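Long-range contact in alginate lyase (Chitinophaga sp. MD30, PDB 6KCW), which cleaves alginate as a bacterial lyase of polysaccharide lyase family 36, probably by beta-elimination: residues A[85-99]-A[203-217]. Numbering follows the deposited sequence.
Sequences DWSRGGKVGFGFSIG and QRLIKNMTFHTFRGG. With PO4 (phosphate ion), chain B.
K91 and F214 face each other as an antiparallel hydrogen-bonded pair, and the lysine can be followed outward from the backbone. Its CB lies 3.5 Å from CE1 of the F214 ring, CG stays beside the same ring, and CD meets CZ of F214 and also nears the carbonyl of G216. The bend at chi2 (58°) carries CG and CD obliquely past the ring, after which the chain runs straight to NZ. There the ammonium has two acceptors: O of G216, 2.9 Å from NZ and approached in the carbonyl plane on a lone pair, and O3 of a phosphate ion, 2.7 Å away. R117 and Y133 also bind this phosphate, which probably comes from the crystallisation liquor; an anion so held would be consistent with a site suited to acidic sugars.

On the other face of the sheet, the F94 and F211 rings form an offset stack, with centroids 4.1 Å apart and planes at 7°. CZ of F94 sits over the centre of the F211 ring, while SD of M209 makes an oblique Met-aromatic contact with F94. Back on the face that carries K91 and F214, S97 OG donates to N208 OD1 from above the carbonyl plane, and K207 and N208 both oppose S97, a classic beta bulge. At the opposite end, beyond the K91-F214 pair, R215 grips O of D85 end-on with NH1 and NH2, NH1 lying 2.7 Å from it.

Strand 206-215 pairs with strands 89-92 and 94-99, which turn a corner at G93, and with strand 60-69 in one antiparallel sheet of a concanavalin-like beta-sandwich (jelly roll). Strand 113-122 flanks 89-92 and 94-99, and F94, F96 and M209 pack on L74 of strand 71-80 in the other sheet.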
# COMPACT_ATOMS: atom_id res chain seq x y z
N ASP A 85 13.39 12.58 -1.89
CA ASP A 85 14.14 12.26 -3.10
C ASP A 85 13.34 11.21 -3.86
O ASP A 85 13.33 10.03 -3.49
CB ASP A 85 15.55 11.77 -2.76
CG ASP A 85 16.37 11.45 -4.01
OD1 ASP A 85 15.98 11.85 -5.14
OD2 ASP A 85 17.42 10.78 -3.87
N TRP A 86 12.67 11.65 -4.92
CA TRP A 86 11.80 10.76 -5.69
C TRP A 86 12.53 9.48 -6.08
O TRP A 86 12.01 8.37 -5.90
CB TRP A 86 11.30 11.46 -6.94
CG TRP A 86 10.38 12.62 -6.73
CD1 TRP A 86 10.50 13.86 -7.29
CD2 TRP A 86 9.18 12.65 -5.95
NE1 TRP A 86 9.46 14.65 -6.91
CE2 TRP A 86 8.63 13.94 -6.08
CE3 TRP A 86 8.51 11.71 -5.15
CZ2 TRP A 86 7.45 14.31 -5.45
CZ3 TRP A 86 7.35 12.08 -4.52
CH2 TRP A 86 6.82 13.38 -4.67
N SER A 87 13.74 9.62 -6.62
CA SER A 87 14.54 8.50 -7.14
C SER A 87 13.69 7.76 -8.18
O SER A 87 13.07 8.42 -9.03
CB SER A 87 15.06 7.66 -5.99
OG SER A 87 15.82 6.60 -6.50
N ARG A 88 13.64 6.42 -8.16
CA ARG A 88 12.87 5.72 -9.19
C ARG A 88 11.43 5.48 -8.77
O ARG A 88 10.52 5.57 -9.60
CB ARG A 88 13.53 4.38 -9.55
CG ARG A 88 12.73 3.50 -10.52
CD ARG A 88 12.89 3.99 -11.96
NE ARG A 88 12.42 3.02 -12.92
CZ ARG A 88 11.87 3.35 -14.08
NH1 ARG A 88 11.69 4.63 -14.39
NH2 ARG A 88 11.46 2.41 -14.93
N GLY A 89 11.18 5.22 -7.49
CA GLY A 89 9.84 5.01 -6.99
C GLY A 89 9.85 3.95 -5.92
O GLY A 89 10.90 3.50 -5.47
N GLY A 90 8.66 3.55 -5.50
CA GLY A 90 8.55 2.52 -4.49
C GLY A 90 7.10 2.40 -4.06
O GLY A 90 6.21 3.03 -4.63
N LYS A 91 6.89 1.58 -3.03
CA LYS A 91 5.56 1.34 -2.47
C LYS A 91 5.25 2.37 -1.38
O LYS A 91 6.13 2.83 -0.66
CB LYS A 91 5.47 -0.09 -1.92
CG LYS A 91 5.26 -1.21 -2.96
CD LYS A 91 6.38 -1.26 -4.01
CE LYS A 91 6.34 -2.50 -4.89
NZ LYS A 91 7.28 -2.30 -6.02
N VAL A 92 3.96 2.71 -1.25
CA VAL A 92 3.52 3.75 -0.33
C VAL A 92 2.11 3.41 0.15
O VAL A 92 1.32 2.83 -0.59
CB VAL A 92 3.56 5.15 -1.00
CG1 VAL A 92 2.63 5.20 -2.21
CG2 VAL A 92 3.23 6.25 -0.01
N GLY A 93 1.81 3.75 1.39
CA GLY A 93 0.45 3.71 1.89
C GLY A 93 -0.10 2.30 2.15
O GLY A 93 0.60 1.31 2.12
N PHE A 94 -1.40 2.26 2.37
CA PHE A 94 -2.10 1.09 2.87
C PHE A 94 -2.89 0.42 1.76
O PHE A 94 -3.66 1.09 1.06
CB PHE A 94 -3.01 1.49 4.03
CG PHE A 94 -2.26 1.96 5.25
CD1 PHE A 94 -1.81 3.26 5.34
CD2 PHE A 94 -1.99 1.09 6.30
CE1 PHE A 94 -1.11 3.70 6.46
CE2 PHE A 94 -1.30 1.51 7.42
CZ PHE A 94 -0.85 2.81 7.50
N GLY A 95 -2.69 -0.89 1.60
CA GLY A 95 -3.42 -1.68 0.64
C GLY A 95 -3.90 -2.99 1.21
O GLY A 95 -3.97 -3.16 2.43
N PHE A 96 -4.22 -3.94 0.33
CA PHE A 96 -4.82 -5.21 0.74
C PHE A 96 -4.15 -6.34 -0.01
O PHE A 96 -3.55 -6.15 -1.08
CB PHE A 96 -6.33 -5.24 0.47
CG PHE A 96 -7.11 -4.25 1.30
CD1 PHE A 96 -7.40 -4.52 2.63
CD2 PHE A 96 -7.57 -3.06 0.74
CE1 PHE A 96 -8.12 -3.61 3.40
CE2 PHE A 96 -8.30 -2.16 1.50
CZ PHE A 96 -8.58 -2.43 2.83
N SER A 97 -4.26 -7.54 0.57
CA SER A 97 -3.74 -8.76 -0.03
C SER A 97 -4.79 -9.86 0.05
O SER A 97 -5.28 -10.17 1.13
CB SER A 97 -2.49 -9.23 0.69
OG SER A 97 -2.92 -9.81 1.90
N ILE A 98 -5.07 -10.47 -1.09
CA ILE A 98 -6.00 -11.59 -1.19
C ILE A 98 -5.21 -12.89 -1.30
O ILE A 98 -4.17 -12.93 -1.97
CB ILE A 98 -6.95 -11.40 -2.39
CG1 ILE A 98 -7.96 -10.29 -2.08
CG2 ILE A 98 -7.67 -12.69 -2.74
CD1 ILE A 98 -8.94 -10.02 -3.21
N GLY A 99 -5.69 -13.94 -0.63
CA GLY A 99 -5.07 -15.25 -0.71
C GLY A 99 -3.61 -15.27 -0.30
O GLY A 99 -3.23 -14.78 0.78
N GLN A 203 -8.61 -19.33 -1.69
CA GLN A 203 -7.70 -18.20 -1.54
C GLN A 203 -8.35 -16.88 -1.95
O GLN A 203 -7.63 -15.90 -2.19
CB GLN A 203 -6.43 -18.43 -2.35
CG GLN A 203 -5.53 -19.58 -1.86
CD GLN A 203 -4.96 -19.34 -0.47
OE1 GLN A 203 -5.02 -18.22 0.06
NE2 GLN A 203 -4.42 -20.38 0.13
N ARG A 204 -9.68 -16.82 -2.07
CA ARG A 204 -10.34 -15.64 -2.65
C ARG A 204 -10.51 -14.49 -1.67
O ARG A 204 -10.81 -13.38 -2.12
CB ARG A 204 -11.72 -16.02 -3.19
CG ARG A 204 -12.60 -16.68 -2.15
CD ARG A 204 -13.88 -17.16 -2.80
NE ARG A 204 -14.66 -16.00 -3.22
CZ ARG A 204 -15.65 -15.47 -2.53
NH1 ARG A 204 -16.03 -16.01 -1.38
NH2 ARG A 204 -16.27 -14.40 -2.99
N LEU A 205 -10.31 -14.71 -0.38
CA LEU A 205 -10.65 -13.73 0.64
C LEU A 205 -9.56 -12.67 0.81
O LEU A 205 -8.37 -12.95 0.70
CB LEU A 205 -10.89 -14.41 1.98
CG LEU A 205 -12.04 -15.41 1.90
CD1 LEU A 205 -12.39 -15.99 3.26
CD2 LEU A 205 -13.23 -14.73 1.30
N ILE A 206 -9.99 -11.44 1.07
CA ILE A 206 -9.08 -10.43 1.59
C ILE A 206 -8.63 -10.88 2.97
O ILE A 206 -9.46 -11.11 3.86
CB ILE A 206 -9.74 -9.05 1.64
CG1 ILE A 206 -10.16 -8.60 0.25
CG2 ILE A 206 -8.80 -8.06 2.25
CD1 ILE A 206 -11.58 -8.22 0.19
N LYS A 207 -7.33 -11.03 3.14
CA LYS A 207 -6.78 -11.62 4.35
C LYS A 207 -6.02 -10.64 5.22
O LYS A 207 -6.06 -10.76 6.44
CB LYS A 207 -5.88 -12.80 4.00
CG LYS A 207 -6.65 -14.08 3.69
CD LYS A 207 -5.72 -15.21 3.34
CE LYS A 207 -6.39 -16.55 3.63
NZ LYS A 207 -7.74 -16.68 2.97
N ASN A 208 -5.31 -9.67 4.64
CA ASN A 208 -4.64 -8.72 5.50
C ASN A 208 -4.43 -7.40 4.77
O ASN A 208 -4.52 -7.31 3.55
CB ASN A 208 -3.33 -9.31 6.08
CG ASN A 208 -2.28 -9.65 5.04
OD1 ASN A 208 -1.99 -8.86 4.15
ND2 ASN A 208 -1.67 -10.82 5.19
N MET A 209 -4.20 -6.36 5.58
CA MET A 209 -3.91 -5.03 5.08
C MET A 209 -2.39 -4.83 4.99
O MET A 209 -1.65 -5.14 5.93
CB MET A 209 -4.54 -3.98 6.01
CG MET A 209 -4.19 -2.56 5.65
SD MET A 209 -4.77 -1.32 6.82
CE MET A 209 -3.82 -1.72 8.28
N THR A 210 -1.93 -4.35 3.84
CA THR A 210 -0.52 -4.09 3.62
C THR A 210 -0.20 -2.65 3.99
O THR A 210 -0.93 -1.72 3.65
CB THR A 210 -0.13 -4.32 2.16
OG1 THR A 210 -0.86 -3.43 1.32
CG2 THR A 210 -0.40 -5.77 1.74
N PHE A 211 0.91 -2.48 4.70
CA PHE A 211 1.47 -1.15 5.01
C PHE A 211 2.91 -1.18 4.53
O PHE A 211 3.83 -1.47 5.30
CB PHE A 211 1.36 -0.83 6.49
CG PHE A 211 1.90 0.52 6.85
CD1 PHE A 211 1.88 1.55 5.92
CD2 PHE A 211 2.43 0.77 8.11
CE1 PHE A 211 2.39 2.80 6.24
CE2 PHE A 211 2.93 2.01 8.44
CZ PHE A 211 2.92 3.03 7.50
N HIS A 212 3.10 -0.91 3.24
CA HIS A 212 4.40 -1.02 2.60
C HIS A 212 4.92 0.37 2.27
O HIS A 212 4.27 1.11 1.52
CB HIS A 212 4.32 -1.90 1.35
CG HIS A 212 4.04 -3.34 1.64
ND1 HIS A 212 4.09 -4.32 0.68
CD2 HIS A 212 3.71 -3.97 2.80
CE1 HIS A 212 3.80 -5.49 1.22
NE2 HIS A 212 3.56 -5.30 2.51
N THR A 213 6.07 0.72 2.86
CA THR A 213 6.80 1.95 2.55
C THR A 213 8.24 1.57 2.28
O THR A 213 9.03 1.43 3.22
CB THR A 213 6.72 2.96 3.69
OG1 THR A 213 5.36 3.12 4.11
CG2 THR A 213 7.27 4.31 3.23
N PHE A 214 8.59 1.38 1.01
CA PHE A 214 9.95 1.00 0.65
C PHE A 214 10.23 1.38 -0.79
O PHE A 214 9.31 1.53 -1.61
CB PHE A 214 10.20 -0.49 0.90
CG PHE A 214 9.43 -1.41 -0.02
CD1 PHE A 214 8.13 -1.79 0.28
CD2 PHE A 214 10.05 -1.95 -1.15
CE1 PHE A 214 7.45 -2.67 -0.55
CE2 PHE A 214 9.37 -2.82 -1.98
CZ PHE A 214 8.07 -3.19 -1.69
N ARG A 215 11.51 1.55 -1.09
CA ARG A 215 11.97 1.83 -2.44
C ARG A 215 12.18 0.53 -3.21
O ARG A 215 12.61 -0.48 -2.65
CB ARG A 215 13.26 2.65 -2.42
CG ARG A 215 13.14 4.03 -1.83
CD ARG A 215 14.36 4.88 -2.18
NE ARG A 215 14.36 6.14 -1.46
CZ ARG A 215 13.86 7.28 -1.93
NH1 ARG A 215 13.31 7.34 -3.14
NH2 ARG A 215 13.92 8.37 -1.18
N GLY A 216 11.87 0.56 -4.50
CA GLY A 216 12.00 -0.61 -5.34
C GLY A 216 10.66 -1.19 -5.74
O GLY A 216 9.64 -0.84 -5.17
N GLY A 217 10.65 -2.07 -6.75
CA GLY A 217 11.84 -2.41 -7.50
C GLY A 217 12.74 -3.40 -6.82
O GLY A 217 12.60 -3.69 -5.63
P PO4 B . 7.40 -6.10 -6.55
O1 PO4 B . 7.03 -6.03 -5.09
O2 PO4 B . 8.56 -7.05 -6.72
O3 PO4 B . 7.88 -4.76 -7.05
O4 PO4 B . 6.20 -6.63 -7.35
O HOH W 1 13.28 5.06 -5.19
O HOH W 2 2.62 -0.21 -0.51
O HOH W 3 0.43 -1.35 1.17